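Local structure of lectin (Pleurotus ostreatus, 6T0Q) at residues K34-G39 with A125-S130; G45-I50 with V120-A125; D77-F82 with A115-V120. The protein probably binds galactose and related sugars as a calcium-containing fungal lectin built from beta-rich domains. All blocks are in the same frame, centred on the assembly; numbering follows the deposited sequence.

The three contacts lie together at one end of a beta-sandwich domain, on the same side of the chain's centre. Contact 1 is buried and mostly apolar: strand 34-37 meets strand 126-135 through a two-bond backbone bridge and through tryptophans packed on small or flexible partners. Contact 2 is a surface contact between two loops, joined by one good and one weak backbone bond, with the 120-125 loop also binding calcium. Contact 3, partly buried, pairs strands 79-84 and 109-118 and ends in the same calcium site. Contacts 2 and 3 share Val120, the ion and one water, whereas contacts 1 and 2 share Ala125. Chemistry thus passes from ring packing inside the domain to metal coordination toward its surface.

Contact 1. Residues K34-G39 with A125-S130; sequences KWIWTG and AGIMAS
Lys34 O rests against Met128 CA where strand 34-37 crosses strand 126-130, the two joined by a single antiparallel beta bridge within a beta-sandwich domain. Next comes Trp35, whose broad indole suits a buried site with a flexible partner. Met128 CE lies over a face of the Trp35 five-membered ring, 3.6 Å from the centroid, and the sulfur SD completes a Met-aromatic contact. A bend at chi3 (-82°) swings CE over the indole, while Met128 CB sits above the six-membered part of the indole. At the indole edge, Trp35 CE3 comes 3.7 Å from Gly126 C, a close approach that suits a residue without a side chain. Ile36 supplies the bridge: its N donates to Ile127 O (2.8 Å) and its O accepts from Ile127 N (3.0 Å). Beside these bonds, CG1 of Ile36 meets CG1 of Ile127 at 3.6 Å, an apolar pair well suited to the buried interior; Phe55 of strand 51-60 touches both side chains. Trp37 finishes the strand. The methyl of Ala125, small enough to approach the ring face closely, makes a CH-pi contact: CB stands over the ring centre, 3.4 Å from Trp37 CE2.

Contact 2. Residues G45-I50 with V120-A125; sequences GGSNII and VANSPA. With CA (calcium ion), chain F.
Val120 meets Ile50 at the surface, with Ile50 CG1 3.7 Å from Val120 C, and opens a type II beta turn whose last two residues, Asn122 and Ser123, form a G1 beta bulge opposite Asn48. Ala121 continues this apolar patch: its CB touches Ile50 CD1, and Ile50 CG1 packs against its backbone N, the branched isoleucine being long enough to span both residues. Asn122 takes the turn position with positive phi (62°), a conformation that asparagine tolerates better than most residues; its CA lies 3.1 Å from Ser47 OG. Ser123 has two roles. Its hydroxyl donates to Val120 O (2.6 Å), closing the turn, and the same OG binds the calcium ion at 2.5 Å. A chi1 of 76° places OG between the backbone N and the carbonyl carbon, on the calcium side of the chain. Its backbone O accepts from Asn48 N at 2.8 Å, while the return bond from Ser123 N to Asn48 O is weak. Pro124 has no N-H to give, yet its carbonyl O binds the calcium, whose shell is completed by Asp77, Asp78, Asn118 and a water. On the other loop, Gly46 O receives a CA-H...O contact from Pro124 CA (3.3 Å) and a weak bond from Asn48 ND2. At Ala125 the two loops close with packing, its CB 4.1 Å from Asn48 CB.

Contact 3. Residues D77-F82 with A115-V120; sequences DDAHTF and AGQNLV. With CA (calcium ion), chain F.
Thr81 with Ala115 and Ala79 with Gln117 are hydrogen-bonded pairs of an antiparallel strand pairing inside a beta-sandwich sheet, strand 79-82 against strand 115-118, which runs at one end into a calcium site and is interrupted there by a classic beta bulge. Thr81 and Ala115 are joined by two bonds of 2.9 Å, Thr81 N to Ala115 O and Ala115 N to Thr81 O, and a water links Thr81 OG1 with Ala115 O. His80 faces Gly116 in the non-hydrogen-bonded pair, where glycine adds no side chain beside the histidine on that face; the imidazole leads away from this strand to Ser76 and Gln99. At the bulge, Gln117 O accepts from both Asp78 N and Ala79 N, and Ala79 O takes the bond from Gln117 N. The extra residue coincides with a chain corner at Asp77 and Asp78, which a cis peptide joins, and both carboxylates reach the same ion. Calcium favours hard oxygen ligands, and the pair supplies three: Asp77 OD1 (2.6 Å), Asp78 OD2 (2.6 Å) and Asn118 OD1 (2.5 Å), with Ser123, Pro124 and a water making up the rest. Asn118 suits its place because its amide serves two ends: the oxygen binds the metal while ND2 donates to Ile49 O. Asp77 OD2 has Trp184 NE1 as its partner. Asp78 uses both carboxylate oxygens: OD1 accepts from the calcium-bound water, and its CB packs on Leu119 CG. Asp78 OD2 also receives Leu119 N at 2.7 Å, from 40° out of the carboxylate plane.

Contact 1. Residues K34-G39 with A125-S130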
loop_
_atom_site.group_PDB
_atom_site.type_symbol
_atom_site.label_atom_id
_atom_site.label_comp_id
_atom_site.label_asym_id
_atom_site.label_seq_id
_atom_site.Cartn_x
_atom_site.Cartn_y
_atom_site.Cartn_z
ATOM N N LYS A 34 -31.236 23.785 -13.665
ATOM C CA LYS A 34 -31.620 24.655 -14.770
ATOM C C LYS A 34 -30.629 24.545 -15.926
ATOM O O LYS A 34 -29.430 24.331 -15.726
ATOM C CB LYS A 34 -31.696 26.138 -14.338
ATOM C CG LYS A 34 -32.417 26.410 -13.002
ATOM C CD LYS A 34 -33.884 26.035 -13.080
ATOM C CE LYS A 34 -34.614 26.326 -11.758
ATOM N NZ LYS A 34 -35.965 25.682 -11.742
ATOM N N TRP A 35 -31.153 24.699 -17.139
ATOM C CA TRP A 35 -30.324 24.901 -18.321
ATOM C C TRP A 35 -29.783 26.327 -18.321
ATOM O O TRP A 35 -30.533 27.275 -18.070
ATOM C CB TRP A 35 -31.157 24.673 -19.587
ATOM C CG TRP A 35 -31.605 23.259 -19.765
ATOM C CD1 TRP A 35 -32.825 22.726 -19.439
ATOM C CD2 TRP A 35 -30.832 22.192 -20.324
ATOM N NE1 TRP A 35 -32.848 21.382 -19.756
ATOM C CE2 TRP A 35 -31.635 21.033 -20.299
ATOM C CE3 TRP A 35 -29.530 22.105 -20.835
ATOM C CZ2 TRP A 35 -31.180 19.798 -20.767
ATOM C CZ3 TRP A 35 -29.077 20.872 -21.300
ATOM C CH2 TRP A 35 -29.900 19.741 -21.262
ATOM N N ILE A 36 -28.493 26.499 -18.619
ATOM C CA ILE A 36 -27.959 27.852 -18.719
ATOM C C ILE A 36 -27.192 28.026 -20.020
ATOM O O ILE A 36 -26.638 27.075 -20.587
ATOM C CB ILE A 36 -27.065 28.239 -17.525
ATOM C CG1 ILE A 36 -25.856 27.304 -17.415
ATOM C CG2 ILE A 36 -27.889 28.284 -16.240
ATOM C CD1 ILE A 36 -24.913 27.673 -16.250
ATOM N N TRP A 37 -27.183 29.267 -20.491
ATOM C CA TRP A 37 -26.321 29.697 -21.581
ATOM C C TRP A 37 -25.999 31.167 -21.313
ATOM O O TRP A 37 -26.078 31.627 -20.167
ATOM C CB TRP A 37 -26.999 29.405 -22.938
ATOM C CG TRP A 37 -26.048 29.459 -24.093
ATOM C CD1 TRP A 37 -25.994 30.415 -25.070
ATOM C CD2 TRP A 37 -24.982 28.536 -24.375
ATOM N NE1 TRP A 37 -24.974 30.135 -25.947
ATOM C CE2 TRP A 37 -24.338 28.989 -25.543
ATOM C CE3 TRP A 37 -24.519 27.363 -23.756
ATOM C CZ2 TRP A 37 -23.250 28.312 -26.114
ATOM C CZ3 TRP A 37 -23.438 26.685 -24.327
ATOM C CH2 TRP A 37 -22.816 27.167 -25.495
ATOM N N THR A 38 -25.646 31.910 -22.364
ATOM C CA THR A 38 -25.172 33.283 -22.210
ATOM C C THR A 38 -26.280 34.322 -22.279
ATOM O O THR A 38 -26.108 35.427 -21.759
ATOM C CB THR A 38 -24.155 33.627 -23.303
ATOM O OG1 THR A 38 -24.765 33.469 -24.588
ATOM C CG2 THR A 38 -22.905 32.745 -23.193
ATOM N N GLY A 39 -27.384 34.033 -22.955
ATOM C CA GLY A 39 -28.355 35.074 -23.212
ATOM C C GLY A 39 -28.041 35.928 -24.418
ATOM O O GLY A 39 -28.716 36.942 -24.634
ATOM N N ALA A 125 -29.009 26.263 -27.335
ATOM C CA ALA A 125 -27.745 25.942 -26.678
ATOM C C ALA A 125 -27.947 25.968 -25.174
ATOM O O ALA A 125 -28.638 26.847 -24.656
ATOM C CB ALA A 125 -26.637 26.944 -27.060
ATOM N N GLY A 126 -27.336 25.023 -24.471
ATOM C CA GLY A 126 -27.515 24.989 -23.031
ATOM C C GLY A 126 -26.691 23.924 -22.343
ATOM O O GLY A 126 -26.331 22.912 -22.955
ATOM N N ILE A 127 -26.359 24.150 -21.076
ATOM C CA ILE A 127 -25.761 23.115 -20.246
ATOM C C ILE A 127 -26.587 23.007 -18.976
ATOM O O ILE A 127 -27.171 23.987 -18.499
ATOM C CB ILE A 127 -24.269 23.380 -19.909
ATOM C CG1 ILE A 127 -24.117 24.680 -19.145
ATOM C CG2 ILE A 127 -23.390 23.367 -21.183
ATOM C CD1 ILE A 127 -22.783 24.810 -18.433
ATOM N N MET A 128 -26.628 21.801 -18.425
ATOM C CA MET A 128 -27.361 21.525 -17.202
ATOM C C MET A 128 -26.550 20.540 -16.380
ATOM O O MET A 128 -26.018 19.572 -16.924
ATOM C CB MET A 128 -28.751 20.939 -17.497
ATOM C CG MET A 128 -29.405 20.271 -16.274
ATOM S SD MET A 128 -31.012 19.512 -16.626
ATOM C CE MET A 128 -32.060 20.947 -16.529
ATOM N N ALA A 129 -26.438 20.795 -15.076
ATOM C CA ALA A 129 -25.730 19.868 -14.208
ATOM C C ALA A 129 -26.337 19.902 -12.814
ATOM O O ALA A 129 -26.880 20.922 -12.385
ATOM C CB ALA A 129 -24.231 20.188 -14.135
ATOM N N SER A 130 -26.279 18.755 -12.138
ATOM C CA SER A 130 -26.451 18.643 -10.697
ATOM C C SER A 130 -25.158 18.131 -10.094
ATOM O O SER A 130 -24.536 17.207 -10.627
ATOM C CB SER A 130 -27.585 17.676 -10.289
ATOM O OG SER A 130 -28.846 18.319 -10.352
#

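Contact 2. Residues G45-I50 with V120-A125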
loop_
_atom_site.group_PDB
_atom_site.type_symbol
_atom_site.label_atom_id
_atom_site.label_comp_id
_atom_site.label_asym_id
_atom_site.label_seq_id
_atom_site.Cartn_x
_atom_site.Cartn_y
_atom_site.Cartn_z
ATOM N N GLY A 45 -33.885 29.082 -24.974
ATOM C CA GLY A 45 -34.158 28.018 -25.921
ATOM C C GLY A 45 -34.272 28.480 -27.355
ATOM O O GLY A 45 -34.681 27.696 -28.221
ATOM N N GLY A 46 -33.910 29.729 -27.640
ATOM C CA GLY A 46 -33.971 30.239 -28.992
ATOM C C GLY A 46 -32.748 29.877 -29.814
ATOM O O GLY A 46 -31.848 29.156 -29.382
ATOM N N SER A 47 -32.743 30.400 -31.041
ATOM C CA SER A 47 -31.654 30.200 -31.990
ATOM C C SER A 47 -30.345 30.808 -31.484
ATOM O O SER A 47 -30.296 31.989 -31.123
ATOM C CB SER A 47 -32.059 30.847 -33.323
ATOM O OG SER A 47 -30.960 30.983 -34.192
ATOM N N ASN A 48 -29.275 30.009 -31.478
ATOM C CA ASN A 48 -27.958 30.479 -31.066
ATOM C C ASN A 48 -26.912 30.170 -32.131
ATOM O O ASN A 48 -27.045 29.226 -32.913
ATOM C CB ASN A 48 -27.528 29.858 -29.729
ATOM C CG ASN A 48 -28.180 30.548 -28.549
ATOM O OD1 ASN A 48 -27.638 31.506 -28.008
ATOM N ND2 ASN A 48 -29.367 30.093 -28.176
ATOM N N ILE A 49 -25.839 30.960 -32.120
ATOM C CA ILE A 49 -24.764 30.784 -33.093
ATOM C C ILE A 49 -23.846 29.645 -32.660
ATOM O O ILE A 49 -23.756 29.287 -31.483
ATOM C CB ILE A 49 -23.963 32.086 -33.277
ATOM C CG1 ILE A 49 -23.277 32.466 -31.956
ATOM C CG2 ILE A 49 -24.863 33.208 -33.811
ATOM C CD1 ILE A 49 -22.221 33.573 -32.087
ATOM N N ILE A 50 -23.134 29.081 -33.639
ATOM C CA ILE A 50 -22.063 28.140 -33.334
ATOM C C ILE A 50 -21.019 28.851 -32.493
ATOM O O ILE A 50 -20.529 29.924 -32.864
ATOM C CB ILE A 50 -21.466 27.572 -34.631
ATOM C CG1 ILE A 50 -22.502 26.697 -35.352
ATOM C CG2 ILE A 50 -20.205 26.776 -34.338
ATOM C CD1 ILE A 50 -22.048 26.227 -36.755
ATOM N N VAL A 120 -24.363 23.566 -33.813
ATOM C CA VAL A 120 -25.303 23.641 -34.922
ATOM C C VAL A 120 -25.849 25.058 -34.986
ATOM O O VAL A 120 -26.393 25.563 -33.995
ATOM C CB VAL A 120 -26.433 22.613 -34.768
ATOM C CG1 VAL A 120 -27.456 22.774 -35.884
ATOM C CG2 VAL A 120 -25.849 21.182 -34.763
ATOM N N ALA A 121 -25.704 25.699 -36.147
ATOM C CA ALA A 121 -26.161 27.076 -36.299
ATOM C C ALA A 121 -27.677 27.155 -36.163
ATOM O O ALA A 121 -28.403 26.223 -36.514
ATOM C CB ALA A 121 -25.724 27.641 -37.656
ATOM N N ASN A 122 -28.151 28.281 -35.628
ATOM C CA ASN A 122 -29.573 28.573 -35.471
ATOM C C ASN A 122 -30.278 27.582 -34.554
ATOM O O ASN A 122 -31.492 27.413 -34.659
ATOM C CB ASN A 122 -30.309 28.612 -36.822
ATOM C CG ASN A 122 -29.662 29.560 -37.814
ATOM O OD1 ASN A 122 -29.328 30.693 -37.474
ATOM N ND2 ASN A 122 -29.472 29.092 -39.045
ATOM N N SER A 123 -29.559 26.931 -33.644
ATOM C CA SER A 123 -30.142 25.903 -32.795
ATOM C C SER A 123 -30.040 26.324 -31.333
ATOM O O SER A 123 -29.253 27.215 -30.993
ATOM C CB SER A 123 -29.435 24.551 -33.004
ATOM O OG SER A 123 -28.172 24.524 -32.353
ATOM N N PRO A 124 -30.832 25.727 -30.443
ATOM C CA PRO A 124 -30.730 26.086 -29.022
ATOM C C PRO A 124 -29.391 25.642 -28.449
ATOM O O PRO A 124 -28.706 24.780 -28.996
ATOM C CB PRO A 124 -31.902 25.344 -28.364
ATOM C CG PRO A 124 -32.304 24.274 -29.330
ATOM C CD PRO A 124 -31.910 24.750 -30.708
ATOM N N ALA A 125 -29.009 26.263 -27.335
ATOM C CA ALA A 125 -27.745 25.942 -26.678
ATOM C C ALA A 125 -27.947 25.968 -25.174
ATOM O O ALA A 125 -28.638 26.847 -24.656
ATOM C CB ALA A 125 -26.637 26.944 -27.060
HETATM CA CA CA F . -27.346 23.171 -30.367
HETATM O O HOH W 1 -27.844 21.043 -32.001
#

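Contact 3. Residues D77-F82 with A115-V120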
loop_
_atom_site.group_PDB
_atom_site.type_symbol
_atom_site.label_atom_id
_atom_site.label_comp_id
_atom_site.label_asym_id
_atom_site.label_seq_id
_atom_site.Cartn_x
_atom_site.Cartn_y
_atom_site.Cartn_z
ATOM N N ASP A 77 -26.411 20.752 -24.759
ATOM C CA ASP A 77 -26.729 20.901 -26.171
ATOM C C ASP A 77 -25.761 21.947 -26.698
ATOM O O ASP A 77 -25.933 23.131 -26.408
ATOM C CB ASP A 77 -28.189 21.329 -26.348
ATOM C CG ASP A 77 -28.609 21.437 -27.809
ATOM O OD1 ASP A 77 -27.750 21.269 -28.706
ATOM O OD2 ASP A 77 -29.814 21.681 -28.052
ATOM N N ASP A 78 -24.727 21.535 -27.448
ATOM C CA ASP A 78 -24.495 20.176 -27.950
ATOM C C ASP A 78 -23.492 19.355 -27.143
ATOM O O ASP A 78 -23.612 18.142 -27.069
ATOM C CB ASP A 78 -23.970 20.234 -29.391
ATOM C CG ASP A 78 -25.003 20.726 -30.369
ATOM O OD1 ASP A 78 -25.805 19.887 -30.826
ATOM O OD2 ASP A 78 -25.022 21.943 -30.671
ATOM N N ALA A 79 -22.476 20.001 -26.572
ATOM C CA ALA A 79 -21.375 19.256 -25.972
ATOM C C ALA A 79 -20.810 20.046 -24.799
ATOM O O ALA A 79 -21.073 21.243 -24.653
ATOM C CB ALA A 79 -20.277 18.961 -27.010
ATOM N N HIS A 80 -20.006 19.370 -23.969
ATOM C CA HIS A 80 -19.451 20.005 -22.778
ATOM C C HIS A 80 -18.116 19.379 -22.393
ATOM O O HIS A 80 -17.832 18.215 -22.698
ATOM C CB HIS A 80 -20.402 19.883 -21.582
ATOM C CG HIS A 80 -20.672 18.461 -21.187
ATOM N ND1 HIS A 80 -21.776 17.764 -21.629
ATOM C CD2 HIS A 80 -19.968 17.599 -20.414
ATOM C CE1 HIS A 80 -21.747 16.538 -21.134
ATOM N NE2 HIS A 80 -20.658 16.411 -20.396
ATOM N N THR A 81 -17.317 20.170 -21.676
ATOM C CA THR A 81 -16.154 19.694 -20.934
ATOM C C THR A 81 -16.286 20.182 -19.501
ATOM O O THR A 81 -16.511 21.373 -19.276
ATOM C CB THR A 81 -14.846 20.215 -21.548
ATOM O OG1 THR A 81 -14.832 19.899 -22.942
ATOM C CG2 THR A 81 -13.637 19.568 -20.871
ATOM N N PHE A 82 -16.135 19.276 -18.539
ATOM C CA PHE A 82 -16.396 19.561 -17.133
ATOM C C PHE A 82 -15.082 19.582 -16.358
ATOM O O PHE A 82 -14.304 18.622 -16.430
ATOM C CB PHE A 82 -17.332 18.500 -16.542
ATOM C CG PHE A 82 -18.089 18.954 -15.324
ATOM C CD1 PHE A 82 -17.448 19.112 -14.103
ATOM C CD2 PHE A 82 -19.461 19.194 -15.395
ATOM C CE1 PHE A 82 -18.162 19.528 -12.973
ATOM C CE2 PHE A 82 -20.177 19.607 -14.275
ATOM C CZ PHE A 82 -19.532 19.778 -13.067
ATOM N N ALA A 115 -17.053 24.157 -20.041
ATOM C CA ALA A 115 -17.007 24.750 -21.371
ATOM C C ALA A 115 -18.138 24.105 -22.160
ATOM O O ALA A 115 -18.114 22.894 -22.396
ATOM C CB ALA A 115 -15.650 24.515 -22.035
ATOM N N GLY A 116 -19.148 24.896 -22.514
ATOM C CA GLY A 116 -20.281 24.411 -23.285
ATOM C C GLY A 116 -20.103 24.770 -24.750
ATOM O O GLY A 116 -19.518 25.795 -25.080
ATOM N N GLN A 117 -20.598 23.911 -25.635
ATOM C CA GLN A 117 -20.350 24.104 -27.057
ATOM C C GLN A 117 -21.636 23.902 -27.840
ATOM O O GLN A 117 -22.271 22.845 -27.746
ATOM C CB GLN A 117 -19.259 23.150 -27.557
ATOM C CG GLN A 117 -18.838 23.423 -28.983
ATOM C CD GLN A 117 -17.649 22.575 -29.433
ATOM O OE1 GLN A 117 -17.358 21.516 -28.862
ATOM N NE2 GLN A 117 -16.957 23.044 -30.469
ATOM N N ASN A 118 -22.016 24.920 -28.609
ATOM C CA ASN A 118 -23.100 24.800 -29.577
ATOM C C ASN A 118 -22.488 24.487 -30.934
ATOM O O ASN A 118 -21.692 25.278 -31.454
ATOM C CB ASN A 118 -23.920 26.087 -29.654
ATOM C CG ASN A 118 -25.114 25.954 -30.596
ATOM O OD1 ASN A 118 -25.582 24.847 -30.860
ATOM N ND2 ASN A 118 -25.598 27.078 -31.117
ATOM N N LEU A 119 -22.860 23.341 -31.504
ATOM C CA LEU A 119 -22.264 22.874 -32.747
ATOM C C LEU A 119 -23.100 23.189 -33.979
ATOM O O LEU A 119 -22.587 23.081 -35.096
ATOM C CB LEU A 119 -22.035 21.353 -32.689
ATOM C CG LEU A 119 -21.009 20.914 -31.643
ATOM C CD1 LEU A 119 -20.966 19.391 -31.531
ATOM C CD2 LEU A 119 -19.645 21.468 -32.020
ATOM N N VAL A 120 -24.363 23.566 -33.813
ATOM C CA VAL A 120 -25.303 23.641 -34.922
ATOM C C VAL A 120 -25.849 25.058 -34.986
ATOM O O VAL A 120 -26.393 25.563 -33.995
ATOM C CB VAL A 120 -26.433 22.613 -34.768
ATOM C CG1 VAL A 120 -27.456 22.774 -35.884
ATOM C CG2 VAL A 120 -25.849 21.182 -34.763
HETATM CA CA CA F . -27.346 23.171 -30.367
HETATM O O HOH W 1 -27.844 21.043 -32.001
HETATM O O HOH W 2 -16.351 21.759 -24.462
#